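Local atomic coordinates of putative membrane protein COG4129 (Clostridium difficile, PDB entry 3KMI), a protein that is of unknown function but is probably an aromatic acid exporter of the cell membrane, represented here by its helical C-terminal domain. Residues A[50-53]-A[54-58]. Residues are numbered along the deposited sequence; the frame is centred on the assembly and turned at random.
Sequences SLID and SSISE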
ATOM      1  N   SER A  50      13.392  -8.686 -12.259  1.00 13.06           N
ATOM      2  CA  SER A  50      14.784  -8.924 -12.712  1.00 13.18           C
ATOM      3  C   SER A  50      15.430  -7.606 -13.216  1.00 12.24           C
ATOM      4  O   SER A  50      16.630  -7.360 -12.995  1.00 11.62           O
ATOM      5  CB  SER A  50      14.852 -10.011 -13.777  1.00 12.99           C
ATOM      6  OG  SER A  50      14.340 -11.221 -13.280  1.00 15.58           O
ATOM      7  N   LEU A  51      14.644  -6.770 -13.887  1.00 11.32           N
ATOM      8  CA  LEU A  51      15.121  -5.423 -14.305  1.00 11.45           C
ATOM      9  C   LEU A  51      15.346  -4.438 -13.167  1.00 11.76           C
ATOM     10  O   LEU A  51      16.264  -3.560 -13.224  1.00 11.56           O
ATOM     11  CB  LEU A  51      14.151  -4.774 -15.322  1.00 12.08           C
ATOM     12  CG  LEU A  51      14.732  -3.509 -16.007  1.00 14.28           C
ATOM     13  CD1 LEU A  51      16.077  -3.722 -16.640  1.00 13.60           C
ATOM     14  CD2 LEU A  51      13.781  -2.914 -17.065  1.00 16.73           C
ATOM     15  N   ILE A  52      14.502  -4.521 -12.144  1.00 11.58           N
ATOM     16  CA  ILE A  52      14.705  -3.699 -10.961  1.00 11.91           C
ATOM     17  C   ILE A  52      16.024  -4.111 -10.328  1.00 12.78           C
ATOM     18  O   ILE A  52      16.840  -3.249  -9.946  1.00 11.50           O
ATOM     19  CB  ILE A  52      13.550  -3.903  -9.913  1.00 12.07           C
ATOM     20  CG1 ILE A  52      12.302  -3.130 -10.363  1.00 12.05           C
ATOM     21  CG2 ILE A  52      14.050  -3.491  -8.494  1.00 13.13           C
ATOM     22  CD1 ILE A  52      10.942  -3.560  -9.647  1.00 12.95           C
ATOM     23  N   ASP A  53      16.274  -5.429 -10.268  1.00 12.92           N
ATOM     24  CA  ASP A  53      17.514  -5.909  -9.626  1.00 14.01           C
ATOM     25  C   ASP A  53      18.757  -5.561 -10.430  1.00 13.69           C
ATOM     26  O   ASP A  53      19.757  -5.154  -9.862  1.00 13.98           O
ATOM     27  CB  ASP A  53      17.509  -7.427  -9.400  1.00 13.46           C
ATOM     28  CG  ASP A  53      16.500  -7.864  -8.335  1.00 15.05           C
ATOM     29  OD1 ASP A  53      16.085  -7.049  -7.474  1.00 14.63           O
ATOM     30  OD2 ASP A  53      16.103  -9.037  -8.384  1.00 17.76           O
ATOM     31  N   SER A  54      18.716  -5.788 -11.740  1.00 13.70           N
ATOM     32  CA  SER A  54      19.878  -5.466 -12.549  1.00 13.90           C
ATOM     33  C   SER A  54      20.146  -3.952 -12.563  1.00 13.96           C
ATOM     34  O   SER A  54      21.311  -3.513 -12.558  1.00 14.94           O
ATOM     35  CB  SER A  54      19.802  -6.075 -13.949  1.00 14.08           C
ATOM     36  OG  SER A  54      18.632  -5.705 -14.644  1.00 15.61           O
ATOM     37  N   SER A  55      19.088  -3.151 -12.559  1.00 13.81           N
ATOM     38  CA  SER A  55      19.270  -1.720 -12.613  1.00 13.79           C
ATOM     39  C   SER A  55      19.924  -1.235 -11.350  1.00 13.93           C
ATOM     40  O   SER A  55      20.843  -0.416 -11.400  1.00 14.96           O
ATOM     41  CB  SER A  55      17.940  -1.019 -12.878  1.00 14.66           C
ATOM     42  OG  SER A  55      17.459  -1.467 -14.140  1.00 15.49           O
ATOM     43  N   ILE A  56      19.491  -1.756 -10.208  1.00 14.04           N
ATOM     44  CA  ILE A  56      20.069  -1.351  -8.924  1.00 14.24           C
ATOM     45  C   ILE A  56      21.489  -1.864  -8.776  1.00 15.02           C
ATOM     46  O   ILE A  56      22.378  -1.111  -8.348  1.00 14.34           O
ATOM     47  CB  ILE A  56      19.206  -1.846  -7.750  1.00 14.35           C
ATOM     48  CG1 ILE A  56      17.949  -1.006  -7.658  1.00 14.34           C
ATOM     49  CG2 ILE A  56      19.922  -1.654  -6.418  1.00 16.40           C
ATOM     50  CD1 ILE A  56      16.902  -1.592  -6.668  1.00 15.22           C
ATOM     51  N   SER A  57      21.715  -3.121  -9.179  1.00 14.68           N
ATOM     52  CA  SER A  57      23.039  -3.727  -9.082  1.00 15.94           C
ATOM     53  C   SER A  57      24.037  -2.957  -9.922  1.00 16.48           C
ATOM     54  O   SER A  57      25.163  -2.718  -9.484  1.00 17.15           O
ATOM     55  CB  SER A  57      23.033  -5.195  -9.507  1.00 15.38           C
ATOM     56  OG  SER A  57      24.351  -5.736  -9.337  1.00 18.35           O
ATOM     57  N   GLU A  58      23.622  -2.560 -11.119  1.00 17.19           N
ATOM     58  CA  GLU A  58      24.455  -1.718 -11.971  1.00 18.37           C
ATOM     59  C   GLU A  58      24.767  -0.355 -11.319  1.00 17.96           C
ATOM     60  O   GLU A  58      25.895   0.117 -11.365  1.00 17.09           O
ATOM     61  CB  GLU A  58      23.820  -1.537 -13.345  1.00 19.72           C
ATOM     62  CG  GLU A  58      24.679  -0.677 -14.309  1.00 23.88           C
ATOM     63  CD  GLU A  58      24.475  -1.032 -15.768  1.00 27.57           C
ATOM     64  OE1 GLU A  58      23.333  -1.383 -16.150  1.00 30.65           O
ATOM     65  OE2 GLU A  58      25.468  -0.991 -16.530  1.00 30.61           O
TER
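Ser-55 and Leu-51, one turn apart on helix 41-61, illustrate how a serine within an alpha-helix can return its hydroxyl to the backbone. Ser-55 OG donates to Leu-51 O at 2.6 Å, a short bond that reaches the oxygen 22° out of the carbonyl plane. The same oxygen also accepts the helical i to i+4 bond from Ser-55 N at 2.9 Å, and this second donor stands above the carbonyl plane, 39° out of it. One residue thus grips one carbonyl twice, and the hydroxyl of the buried Ser-55 has its acceptor within its own helix. With chi1 at -61°, OG stands anti to the carbonyl carbon of Ser-55 and beside its N, which turns it back toward the preceding turn and Leu-51 O. The end of the Leu-51 side chain comes back to the hydroxyl, CD1 lying 3.6 Å from Ser-55 OG. On the neighbouring face Ile-52 and Ile-56 extend alongside each other in one direction, with Ile-52 CG2 against Ile-56 CD1 at 3.9 Å. On the exposed side the backbone repeat continues, Ser-57 N donating to Asp-53 O, and Ser-57 CB rests 3.3 Å from Asp-53 O. Further out, Ile-52 and Ser-55, both buried, face two other helices of the all-helical domain: Ile-52 packs on Leu-17 of helix 7-33 and on Met-78 and Ile-81 of helix 68-95, while Ser-55 touches Val-13 and Phe-74 from the same two helices. One turn on, Ser-55 O is hydrogen-bonded to Thr-59 OG1.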